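Local coordinates for protein hypothetical NUDIX hydrolase (Listeria monocytogenes, PDB 3SON) that is a putative hydrolase of the NUDIX (MutT) family, probably cleaving nucleoside diphosphate-linked substrates with the help of bound metal ions, at residues D31-V36 against H110-W115; V116-A121 against T132-L137. All coordinates share one frame; numbering follows the deposited sequence.

Interaction 1: D31-V36 against H110-W115; sequences DVWQFV and HSELRW
Gln34 and Trp33 reach across to His110, Glu112 and Arg114 in the mixed beta-sheet of the Nudix fold, and illustrate how two strands separated by a third can still meet through their side chains. Strands 33-39 and 110-116 both pair antiparallel with strand 20-27, so the backbones stay apart, the nearest CA atoms, those of Trp33 and His110, being 9.2 Å from each other. Polar contact comes first. His110 NE2 donates to Gln34 OE1 at 2.9 Å in a moderately straight bond (156°). The oxygen lies almost in the imidazole plane, whereas the donor is tilted out of the amide plane, and the two planes stand 76° apart. With CG lodged between backbone N and carbonyl carbon (chi1 63°), the otherwise extended Gln34 chain rises from its strand to meet the ring. Arg27 on the intervening strand gives OE1 a second hydrogen bond, which should help fix the rotation of the amide. His110 also packs on Glu57 of helix 46-58, a calcium ligand with Glu53 and Ala37, and the His110 side chain is about 7 Å from the ion; the bond therefore sits beside the metal site.

The second group is a layer around the outer end of the Trp33 indole, whose ring also meets His26 edge-to-face. Glu112 comes to the rim of the indole near its plane, with CD 3.8 Å from Trp33 CH2. Arg114 bends at chi3 and brings its guanidinium up to the same end obliquely, crossing the Trp33 side chain at about a right angle. Arg114 NE is fixed by a nearly straight salt-bridge hydrogen bond to Glu112 OE2 (3.0 Å), met from above the carboxylate plane. Trp33 CH2 lies over one guanidinium face, displaced toward its rim, 3.5 Å from Arg114 NE.

Interaction 2: V116-A121 against T132-L137; sequences VSYESA and TALYEL
Ala121, whose methyl touches Leu134, donates its backbone N to Ser117 O at 2.9 Å in the first turn of a short helix. This is one side of a helix-to-helix contact in the Nudix domain, in which the short helix 118-124, following directly on strand 110-116, packs against the longer helix 128-142. Ser117 caps the start of the short helix: as the N-cap its OG accepts from Ser120 N at 3.1 Å and so occupies a backbone N-H of the first turn.

Apolar packing does the rest. Leu134 is the bridge: its CG sits 3.7 Å from Tyr118 CE1, and its CD2 presses on Ala121 CB at 3.5 Å, tighter than an ordinary carbon contact. The small methyl of Ala121 lets the leucine branch come this close to the helix. The side chains of Tyr118 and Leu134 lie alongside and point opposite ways, and with CG anti to its backbone N (chi1 174°) Tyr118 reaches across to the neighbouring helix, where CE1 also approaches Tyr135 CA at 3.8 Å. Tyr118 OH lies 3.6 Å from both CB and CD1 of Tyr135 and near the plane of that ring, so the phenol oxygen meets an aromatic edge. Leu134 continues inward onto Phe22 and Ile11 of the sheet, while the Tyr135 ring also meets Phe78 of the second subunit with their planes inclined at about 50°.

No hydrogen bond crosses between the two segments, which implies that their fit depends on the shapes of aromatic and aliphatic side chains, while the Ser117 cap serves its own helix.

The two contacts follow one another along the chain: strand 110-116 takes part in interaction 1, then runs straight into helix 118-124 of interaction 2, and their centres lie 14 Å apart without further touching. Strand 20-27 is common ground, pairing with both strands of the first and offering Phe22 to the second. Chemistry changes with place. Interaction 1, a surface contact near the calcium site, combines a hydrogen bond across the segments with an indole set against an ion pair within the second strand. Interaction 2, partly buried between helices, relies on apolar fit, with its deeper leucine turned to the sheet and Tyr135 to the second subunit.

Interaction 1: D31-V36 against H110-W115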
loop_
_atom_site.group_PDB
_atom_site.type_symbol
_atom_site.label_atom_id
_atom_site.label_comp_id
_atom_site.label_asym_id
_atom_site.label_seq_id
_atom_site.Cartn_x
_atom_site.Cartn_y
_atom_site.Cartn_z
ATOM N N ASP A 31 -12.960 -15.200 -9.495
ATOM C CA ASP A 31 -12.593 -15.879 -8.236
ATOM C C ASP A 31 -11.653 -14.958 -7.406
ATOM O O ASP A 31 -10.438 -15.163 -7.358
ATOM C CB ASP A 31 -11.967 -17.248 -8.503
ATOM C CG ASP A 31 -11.781 -18.095 -7.220
ATOM O OD1 ASP A 31 -12.373 -17.766 -6.149
ATOM O OD2 ASP A 31 -11.044 -19.110 -7.285
ATOM N N VAL A 32 -12.241 -13.949 -6.782
ATOM C CA VAL A 32 -11.527 -12.868 -6.132
ATOM C C VAL A 32 -12.255 -12.550 -4.833
ATOM O O VAL A 32 -13.434 -12.411 -4.850
ATOM C CB VAL A 32 -11.551 -11.595 -7.059
ATOM C CG1 VAL A 32 -11.278 -10.321 -6.279
ATOM C CG2 VAL A 32 -10.585 -11.724 -8.212
ATOM N N TRP A 33 -11.509 -12.432 -3.716
ATOM C CA TRP A 33 -12.082 -12.113 -2.419
ATOM C C TRP A 33 -11.586 -10.722 -2.101
ATOM O O TRP A 33 -10.412 -10.387 -2.372
ATOM C CB TRP A 33 -11.548 -13.067 -1.367
ATOM C CG TRP A 33 -12.085 -14.436 -1.410
ATOM C CD1 TRP A 33 -11.563 -15.535 -2.087
ATOM C CD2 TRP A 33 -13.316 -14.899 -0.812
ATOM N NE1 TRP A 33 -12.359 -16.619 -1.912
ATOM C CE2 TRP A 33 -13.440 -16.299 -1.175
ATOM C CE3 TRP A 33 -14.321 -14.305 -0.054
ATOM C CZ2 TRP A 33 -14.508 -17.080 -0.764
ATOM C CZ3 TRP A 33 -15.386 -15.104 0.377
ATOM C CH2 TRP A 33 -15.474 -16.476 0.011
ATOM N N GLN A 34 -12.481 -9.868 -1.646
ATOM C CA GLN A 34 -12.153 -8.470 -1.332
ATOM C C GLN A 34 -13.021 -7.910 -0.197
ATOM O O GLN A 34 -14.009 -8.523 0.282
ATOM C CB GLN A 34 -12.344 -7.550 -2.582
ATOM C CG GLN A 34 -13.821 -7.513 -3.067
ATOM C CD GLN A 34 -14.074 -6.866 -4.427
ATOM O OE1 GLN A 34 -15.199 -6.988 -4.958
ATOM N NE2 GLN A 34 -13.096 -6.086 -4.946
ATOM N N PHE A 35 -12.657 -6.711 0.234
ATOM C CA PHE A 35 -13.457 -5.937 1.162
ATOM C C PHE A 35 -14.387 -4.964 0.413
ATOM O O PHE A 35 -14.459 -5.019 -0.816
ATOM C CB PHE A 35 -12.549 -5.201 2.161
ATOM C CG PHE A 35 -11.742 -6.122 3.065
ATOM C CD1 PHE A 35 -12.354 -7.052 3.851
ATOM C CD2 PHE A 35 -10.343 -5.952 3.218
ATOM C CE1 PHE A 35 -11.596 -7.862 4.729
ATOM C CE2 PHE A 35 -9.576 -6.780 4.036
ATOM C CZ PHE A 35 -10.201 -7.738 4.801
ATOM N N VAL A 36 -15.196 -4.224 1.169
ATOM C CA VAL A 36 -16.020 -3.167 0.638
ATOM C C VAL A 36 -15.068 -2.136 0.027
ATOM O O VAL A 36 -14.061 -1.769 0.626
ATOM C CB VAL A 36 -16.918 -2.552 1.738
ATOM C CG1 VAL A 36 -17.565 -1.220 1.311
ATOM C CG2 VAL A 36 -17.966 -3.503 2.187
ATOM N N HIS A 110 -21.336 -9.436 -5.802
ATOM C CA HIS A 110 -20.807 -10.467 -4.921
ATOM C C HIS A 110 -21.648 -11.708 -4.790
ATOM O O HIS A 110 -22.903 -11.663 -4.862
ATOM C CB HIS A 110 -20.534 -9.861 -3.498
ATOM C CG HIS A 110 -19.541 -8.732 -3.532
ATOM N ND1 HIS A 110 -19.895 -7.481 -3.233
ATOM C CD2 HIS A 110 -18.219 -8.677 -3.890
ATOM C CE1 HIS A 110 -18.863 -6.672 -3.414
ATOM N NE2 HIS A 110 -17.843 -7.391 -3.816
ATOM N N SER A 111 -20.971 -12.843 -4.572
ATOM C CA SER A 111 -21.617 -14.162 -4.463
ATOM C C SER A 111 -21.680 -14.721 -3.050
ATOM O O SER A 111 -22.388 -15.667 -2.808
ATOM C CB SER A 111 -20.900 -15.195 -5.330
ATOM O OG SER A 111 -19.569 -15.455 -4.926
ATOM N N GLU A 112 -20.949 -14.120 -2.161
ATOM C CA GLU A 112 -20.847 -14.629 -0.816
ATOM C C GLU A 112 -20.184 -13.568 0.061
ATOM O O GLU A 112 -19.228 -12.926 -0.354
ATOM C CB GLU A 112 -20.049 -15.978 -0.817
ATOM C CG GLU A 112 -19.626 -16.457 0.576
ATOM C CD GLU A 112 -18.979 -17.789 0.603
ATOM O OE1 GLU A 112 -18.860 -18.454 -0.457
ATOM O OE2 GLU A 112 -18.625 -18.251 1.724
ATOM N N LEU A 113 -20.700 -13.435 1.300
ATOM C CA LEU A 113 -19.984 -12.805 2.408
ATOM C C LEU A 113 -19.583 -14.000 3.309
ATOM O O LEU A 113 -20.458 -14.825 3.646
ATOM C CB LEU A 113 -20.892 -11.914 3.224
ATOM C CG LEU A 113 -20.352 -11.234 4.531
ATOM C CD1 LEU A 113 -19.240 -10.269 4.229
ATOM C CD2 LEU A 113 -21.422 -10.581 5.410
ATOM N N ARG A 114 -18.294 -14.132 3.609
ATOM C CA ARG A 114 -17.817 -15.135 4.519
ATOM C C ARG A 114 -17.159 -14.496 5.744
ATOM O O ARG A 114 -16.314 -13.598 5.632
ATOM C CB ARG A 114 -16.840 -16.059 3.766
ATOM C CG ARG A 114 -16.494 -17.337 4.529
ATOM C CD ARG A 114 -15.345 -18.036 3.809
ATOM N NE ARG A 114 -15.816 -18.793 2.645
ATOM C CZ ARG A 114 -15.053 -19.547 1.850
ATOM N NH1 ARG A 114 -13.752 -19.701 2.069
ATOM N NH2 ARG A 114 -15.604 -20.205 0.828
ATOM N N TRP A 115 -17.587 -14.963 6.909
ATOM C CA TRP A 115 -17.086 -14.515 8.207
ATOM C C TRP A 115 -16.000 -15.492 8.611
ATOM O O TRP A 115 -16.257 -16.715 8.774
ATOM C CB TRP A 115 -18.223 -14.569 9.220
ATOM C CG TRP A 115 -19.216 -13.510 9.018
ATOM C CD1 TRP A 115 -20.520 -13.639 8.620
ATOM C CD2 TRP A 115 -18.996 -12.093 9.158
ATOM N NE1 TRP A 115 -21.124 -12.406 8.499
ATOM C CE2 TRP A 115 -20.238 -11.440 8.802
ATOM C CE3 TRP A 115 -17.900 -11.309 9.500
ATOM C CZ2 TRP A 115 -20.379 -10.053 8.806
ATOM C CZ3 TRP A 115 -18.048 -9.923 9.459
ATOM C CH2 TRP A 115 -19.274 -9.315 9.176
#

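Interaction 2: V116-A121 against T132-L137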
loop_
_atom_site.group_PDB
_atom_site.type_symbol
_atom_site.label_atom_id
_atom_site.label_comp_id
_atom_site.label_asym_id
_atom_site.label_seq_id
_atom_site.Cartn_x
_atom_site.Cartn_y
_atom_site.Cartn_z
ATOM N N VAL A 116 -14.755 -15.004 8.675
ATOM C CA VAL A 116 -13.582 -15.853 8.808
ATOM C C VAL A 116 -12.642 -15.301 9.876
ATOM O O VAL A 116 -12.701 -14.139 10.236
ATOM C CB VAL A 116 -12.825 -15.925 7.456
ATOM C CG1 VAL A 116 -13.721 -16.570 6.390
ATOM C CG2 VAL A 116 -12.410 -14.520 6.993
ATOM N N SER A 117 -11.738 -16.146 10.364
ATOM C CA SER A 117 -10.764 -15.690 11.324
ATOM C C SER A 117 -9.754 -14.767 10.642
ATOM O O SER A 117 -9.667 -14.702 9.434
ATOM C CB SER A 117 -9.990 -16.859 11.897
ATOM O OG SER A 117 -9.189 -17.413 10.883
ATOM N N TYR A 118 -8.997 -14.061 11.449
ATOM C CA TYR A 118 -7.920 -13.239 10.945
ATOM C C TYR A 118 -7.058 -13.998 9.954
ATOM O O TYR A 118 -6.839 -13.604 8.773
ATOM C CB TYR A 118 -7.073 -12.695 12.120
ATOM C CG TYR A 118 -5.848 -11.948 11.666
ATOM C CD1 TYR A 118 -5.938 -10.650 11.175
ATOM C CD2 TYR A 118 -4.605 -12.555 11.634
ATOM C CE1 TYR A 118 -4.816 -9.979 10.666
ATOM C CE2 TYR A 118 -3.479 -11.880 11.181
ATOM C CZ TYR A 118 -3.575 -10.584 10.741
ATOM O OH TYR A 118 -2.458 -9.912 10.269
ATOM N N GLU A 119 -6.576 -15.139 10.412
ATOM C CA GLU A 119 -5.610 -15.905 9.656
ATOM C C GLU A 119 -6.224 -16.412 8.363
ATOM O O GLU A 119 -5.583 -16.360 7.304
ATOM C CB GLU A 119 -5.032 -17.004 10.563
ATOM C CG GLU A 119 -4.319 -16.413 11.782
ATOM C CD GLU A 119 -5.203 -16.035 12.992
ATOM O OE1 GLU A 119 -6.450 -16.291 13.028
ATOM O OE2 GLU A 119 -4.609 -15.503 13.987
ATOM N N SER A 120 -7.521 -16.738 8.397
ATOM C CA SER A 120 -8.214 -17.217 7.207
ATOM C C SER A 120 -8.417 -16.108 6.214
ATOM O O SER A 120 -8.159 -16.287 5.041
ATOM C CB SER A 120 -9.543 -17.879 7.555
ATOM O OG SER A 120 -9.286 -19.071 8.299
ATOM N N ALA A 121 -8.718 -14.904 6.743
ATOM C CA ALA A 121 -8.902 -13.705 5.902
ATOM C C ALA A 121 -7.607 -13.354 5.146
ATOM O O ALA A 121 -7.647 -13.034 3.946
ATOM C CB ALA A 121 -9.345 -12.544 6.784
ATOM N N THR A 132 -2.448 -5.315 5.226
ATOM C CA THR A 132 -1.927 -4.342 6.171
ATOM C C THR A 132 -3.050 -3.699 6.986
ATOM O O THR A 132 -2.948 -3.652 8.231
ATOM C CB THR A 132 -1.066 -3.287 5.506
ATOM O OG1 THR A 132 0.087 -3.942 4.946
ATOM C CG2 THR A 132 -0.600 -2.188 6.544
ATOM N N ALA A 133 -4.108 -3.242 6.321
ATOM C CA ALA A 133 -5.306 -2.708 7.010
ATOM C C ALA A 133 -5.931 -3.741 8.005
ATOM O O ALA A 133 -6.292 -3.422 9.209
ATOM C CB ALA A 133 -6.343 -2.187 5.970
ATOM N N LEU A 134 -5.931 -4.992 7.595
ATOM C CA LEU A 134 -6.548 -6.032 8.408
ATOM C C LEU A 134 -5.694 -6.284 9.644
ATOM O O LEU A 134 -6.224 -6.437 10.718
ATOM C CB LEU A 134 -6.746 -7.321 7.600
ATOM C CG LEU A 134 -7.386 -8.457 8.399
ATOM C CD1 LEU A 134 -8.745 -8.033 8.852
ATOM C CD2 LEU A 134 -7.490 -9.734 7.567
ATOM N N TYR A 135 -4.371 -6.324 9.477
ATOM C CA TYR A 135 -3.444 -6.444 10.619
ATOM C C TYR A 135 -3.718 -5.382 11.671
ATOM O O TYR A 135 -3.822 -5.665 12.887
ATOM C CB TYR A 135 -1.985 -6.334 10.126
ATOM C CG TYR A 135 -1.044 -6.218 11.242
ATOM C CD1 TYR A 135 -0.706 -7.312 11.998
ATOM C CD2 TYR A 135 -0.540 -4.985 11.614
ATOM C CE1 TYR A 135 0.144 -7.183 13.111
ATOM C CE2 TYR A 135 0.293 -4.858 12.687
ATOM C CZ TYR A 135 0.622 -5.958 13.437
ATOM O OH TYR A 135 1.478 -5.796 14.530
ATOM N N GLU A 136 -3.733 -4.140 11.225
ATOM C CA GLU A 136 -3.996 -3.000 12.129
ATOM C C GLU A 136 -5.348 -3.188 12.859
ATOM O O GLU A 136 -5.459 -3.021 14.050
ATOM C CB GLU A 136 -3.997 -1.691 11.336
ATOM C CG GLU A 136 -4.320 -0.536 12.273
ATOM C CD GLU A 136 -4.525 0.799 11.582
ATOM O OE1 GLU A 136 -4.290 0.929 10.328
ATOM O OE2 GLU A 136 -4.980 1.730 12.312
ATOM N N LEU A 137 -6.401 -3.440 12.105
ATOM C CA LEU A 137 -7.714 -3.683 12.724
ATOM C C LEU A 137 -7.662 -4.772 13.817
ATOM O O LEU A 137 -8.238 -4.620 14.910
ATOM C CB LEU A 137 -8.746 -4.070 11.661
ATOM C CG LEU A 137 -10.175 -4.429 12.161
ATOM C CD1 LEU A 137 -10.735 -3.372 13.122
ATOM C CD2 LEU A 137 -11.152 -4.821 11.031
#